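Local atomic coordinates of uncharacterized protein (Mannheimia succiniciproducens, PDB entry 3KG4), a protein that cleaves precursor CRISPR RNA as a metal-independent endoribonuclease of the Cas5d family, supplying guide RNA for antiviral defence. Residues 55-60 against 117-122. Numbering follows the deposited sequence.
Sequences IDKIYV and VIEAHA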
ATOM      1  N   ILE A  55       0.643   6.859  -4.542  1.00 25.33           N
ATOM      2  CA  ILE A  55       1.632   6.202  -3.694  1.00 24.28           C
ATOM      3  C   ILE A  55       3.017   6.689  -4.127  1.00 24.83           C
ATOM      4  O   ILE A  55       3.354   6.661  -5.329  1.00 25.87           O
ATOM      5  CB  ILE A  55       1.554   4.671  -3.771  1.00 24.00           C
ATOM      6  CG1 ILE A  55       0.127   4.172  -3.503  1.00 24.46           C
ATOM      7  CG2 ILE A  55       2.453   4.001  -2.723  1.00 22.50           C
ATOM      8  CD1 ILE A  55      -0.473   4.675  -2.208  1.00 22.83           C
ATOM      9  N   ASP A  56       3.811   7.112  -3.154  1.00 25.72           N
ATOM     10  CA  ASP A  56       5.177   7.601  -3.414  1.00 26.37           C
ATOM     11  C   ASP A  56       6.244   6.597  -2.989  1.00 25.22           C
ATOM     12  O   ASP A  56       7.241   6.374  -3.709  1.00 26.53           O
ATOM     13  CB  ASP A  56       5.393   8.934  -2.710  1.00 27.00           C
ATOM     14  CG  ASP A  56       4.445   9.991  -3.191  1.00 30.15           C
ATOM     15  OD1 ASP A  56       4.397  10.220  -4.410  1.00 32.69           O
ATOM     16  OD2 ASP A  56       3.717  10.574  -2.342  1.00 35.37           O
ATOM     17  N   LYS A  57       6.106   6.047  -1.811  1.00 25.59           N
ATOM     18  CA  LYS A  57       7.099   5.095  -1.319  1.00 25.76           C
ATOM     19  C   LYS A  57       6.403   3.958  -0.584  1.00 24.66           C
ATOM     20  O   LYS A  57       5.402   4.164   0.077  1.00 25.38           O
ATOM     21  CB  LYS A  57       8.102   5.790  -0.378  1.00 26.18           C
ATOM     22  CG  LYS A  57       8.971   6.887  -1.040  1.00 28.51           C
ATOM     23  CD  LYS A  57       9.887   7.520  -0.016  1.00 32.70           C
ATOM     24  CE  LYS A  57      10.932   8.503  -0.630  1.00 34.31           C
ATOM     25  NZ  LYS A  57      11.659   9.071   0.570  1.00 36.28           N
ATOM     26  N   ILE A  58       6.965   2.767  -0.662  1.00 23.04           N
ATOM     27  CA  ILE A  58       6.547   1.658   0.169  1.00 23.11           C
ATOM     28  C   ILE A  58       7.772   1.178   0.928  1.00 23.02           C
ATOM     29  O   ILE A  58       8.723   0.692   0.317  1.00 24.01           O
ATOM     30  CB  ILE A  58       5.982   0.466  -0.706  1.00 22.46           C
ATOM     31  CG1 ILE A  58       4.724   0.917  -1.471  1.00 23.73           C
ATOM     32  CG2 ILE A  58       5.756  -0.738   0.158  1.00 22.88           C
ATOM     33  CD1 ILE A  58       4.386   0.029  -2.709  1.00 26.53           C
ATOM     34  N   TYR A  59       7.738   1.305   2.248  1.00 23.60           N
ATOM     35  CA  TYR A  59       8.768   0.767   3.120  1.00 24.79           C
ATOM     36  C   TYR A  59       8.412  -0.640   3.530  1.00 23.81           C
ATOM     37  O   TYR A  59       7.340  -0.869   4.087  1.00 24.23           O
ATOM     38  CB  TYR A  59       8.887   1.596   4.385  1.00 24.50           C
ATOM     39  CG  TYR A  59       9.256   3.030   4.184  1.00 27.97           C
ATOM     40  CD1 TYR A  59      10.562   3.480   4.389  1.00 30.72           C
ATOM     41  CD2 TYR A  59       8.302   3.956   3.776  1.00 28.96           C
ATOM     42  CE1 TYR A  59      10.873   4.851   4.232  1.00 32.11           C
ATOM     43  CE2 TYR A  59       8.608   5.281   3.590  1.00 30.85           C
ATOM     44  CZ  TYR A  59       9.880   5.738   3.847  1.00 31.08           C
ATOM     45  OH  TYR A  59      10.111   7.093   3.669  1.00 34.47           O
ATOM     46  N   VAL A  60       9.322  -1.575   3.296  1.00 23.06           N
ATOM     47  CA  VAL A  60       9.114  -2.977   3.604  1.00 23.95           C
ATOM     48  C   VAL A  60       9.889  -3.319   4.851  1.00 25.82           C
ATOM     49  O   VAL A  60      11.125  -3.292   4.835  1.00 26.01           O
ATOM     50  CB  VAL A  60       9.610  -3.905   2.481  1.00 22.79           C
ATOM     51  CG1 VAL A  60       9.370  -5.343   2.865  1.00 24.33           C
ATOM     52  CG2 VAL A  60       8.913  -3.580   1.206  1.00 23.96           C
ATOM     53  N   VAL A 117       5.297   0.604   5.641  1.00 24.69           N
ATOM     54  CA  VAL A 117       4.844   1.995   5.660  1.00 25.82           C
ATOM     55  C   VAL A 117       4.524   2.399   4.245  1.00 25.04           C
ATOM     56  O   VAL A 117       5.324   2.170   3.300  1.00 25.94           O
ATOM     57  CB  VAL A 117       5.894   2.983   6.254  1.00 26.41           C
ATOM     58  CG1 VAL A 117       5.329   4.403   6.283  1.00 26.51           C
ATOM     59  CG2 VAL A 117       6.229   2.534   7.644  1.00 28.34           C
ATOM     60  N   ILE A 118       3.351   3.008   4.099  1.00 24.88           N
ATOM     61  CA  ILE A 118       2.895   3.593   2.845  1.00 24.93           C
ATOM     62  C   ILE A 118       3.016   5.092   2.940  1.00 25.28           C
ATOM     63  O   ILE A 118       2.443   5.718   3.865  1.00 25.16           O
ATOM     64  CB  ILE A 118       1.422   3.272   2.612  1.00 24.34           C
ATOM     65  CG1 ILE A 118       1.196   1.759   2.644  1.00 26.39           C
ATOM     66  CG2 ILE A 118       0.932   3.948   1.329  1.00 23.41           C
ATOM     67  CD1 ILE A 118       2.161   0.962   1.755  1.00 29.69           C
ATOM     68  N   GLU A 119       3.776   5.664   2.013  1.00 25.89           N
ATOM     69  CA  GLU A 119       3.949   7.093   1.943  1.00 26.95           C
ATOM     70  C   GLU A 119       3.267   7.568   0.676  1.00 26.07           C
ATOM     71  O   GLU A 119       3.553   7.045  -0.389  1.00 27.45           O
ATOM     72  CB  GLU A 119       5.434   7.436   1.922  1.00 27.32           C
ATOM     73  CG  GLU A 119       5.716   8.889   2.043  1.00 29.48           C
ATOM     74  CD  GLU A 119       7.238   9.136   2.281  1.00 31.61           C
ATOM     75  OE1 GLU A 119       7.787   8.660   3.289  1.00 31.90           O
ATOM     76  OE2 GLU A 119       7.852   9.821   1.444  1.00 36.12           O
ATOM     77  N   ALA A 120       2.389   8.558   0.801  1.00 24.72           N
ATOM     78  CA  ALA A 120       1.477   8.962  -0.255  1.00 25.27           C
ATOM     79  C   ALA A 120       1.122  10.437  -0.152  1.00 25.97           C
ATOM     80  O   ALA A 120       1.284  11.060   0.928  1.00 26.83           O
ATOM     81  CB  ALA A 120       0.132   8.096  -0.176  1.00 25.91           C
ATOM     82  N   HIS A 121       0.603  10.975  -1.242  1.00 26.73           N
ATOM     83  CA  HIS A 121      -0.005  12.293  -1.220  1.00 28.81           C
ATOM     84  C   HIS A 121      -1.320  12.269  -2.012  1.00 30.55           C
ATOM     85  O   HIS A 121      -1.636  11.283  -2.722  1.00 30.70           O
ATOM     86  CB  HIS A 121       0.980  13.338  -1.781  1.00 28.80           C
ATOM     87  CG  HIS A 121       1.282  13.176  -3.232  1.00 28.23           C
ATOM     88  ND1 HIS A 121       2.252  12.319  -3.715  1.00 31.18           N
ATOM     89  CD2 HIS A 121       0.741  13.771  -4.312  1.00 27.95           C
ATOM     90  CE1 HIS A 121       2.278  12.394  -5.035  1.00 30.19           C
ATOM     91  NE2 HIS A 121       1.354  13.255  -5.418  1.00 29.71           N
ATOM     92  N   ALA A 122      -2.092  13.344  -1.887  1.00 31.33           N
ATOM     93  CA  ALA A 122      -3.362  13.488  -2.610  1.00 33.06           C
ATOM     94  C   ALA A 122      -3.205  14.398  -3.834  1.00 34.89           C
ATOM     95  O   ALA A 122      -2.429  15.347  -3.806  1.00 34.60           O
ATOM     96  CB  ALA A 122      -4.461  14.046  -1.645  1.00 33.78           C
TER
HETATM   97  O   HOH W   1      10.013  10.556   2.646  1.00 50.03           O
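H121 turns its CG to lie between its own backbone N and carbonyl carbon (chi1 67°), and D56 sets its CG beside its backbone N. The imidazole edge meets the D56 carboxylate. H121 ND1 donates to the syn lone pair of D56 OD2 at 2.7 Å, in a nearly straight bond. The two flat groups are almost coplanar, 4° apart. The bond holds the ring in the plane of the carboxylate.

E119 extends from a CG anti to its backbone N, between the side chains of K57 and Y59. Y59 OH donates to E119 OE1 over 2.8 Å, from above the carboxylate plane. R8 forms a salt bridge with the same oxygen. K57 runs alongside E119, its CD 3.4 Å from E119 OE2. The K57 NZ to E119 OE2 salt bridge is long, 4.0 Å. A water accepts from K57 NZ and donates to E119 OE2, 2.6 Å away. The Y59 ring also rests against V117, with Y59 CD2 3.6 Å from V117 CB.

On the other face, I55 CD1 touches I118 CG2 and A120 CB. I58 CG1 packs beside I118 CD1 at 4.1 Å. A38 and L42 of helix 35-45 pack against I55, I118 and A120 on this side.

The backbones run antiparallel. Y59 and V117 exchange two hydrogen bonds, and E119 N donates to K57 O. E119 O accepts from both D56 N and K57 N, the latter at 3.1 Å. The register shifts by one there. Two residues facing one make this a classic beta bulge, set between neighbouring central strands of the antiparallel sheet in this Cas5 fold.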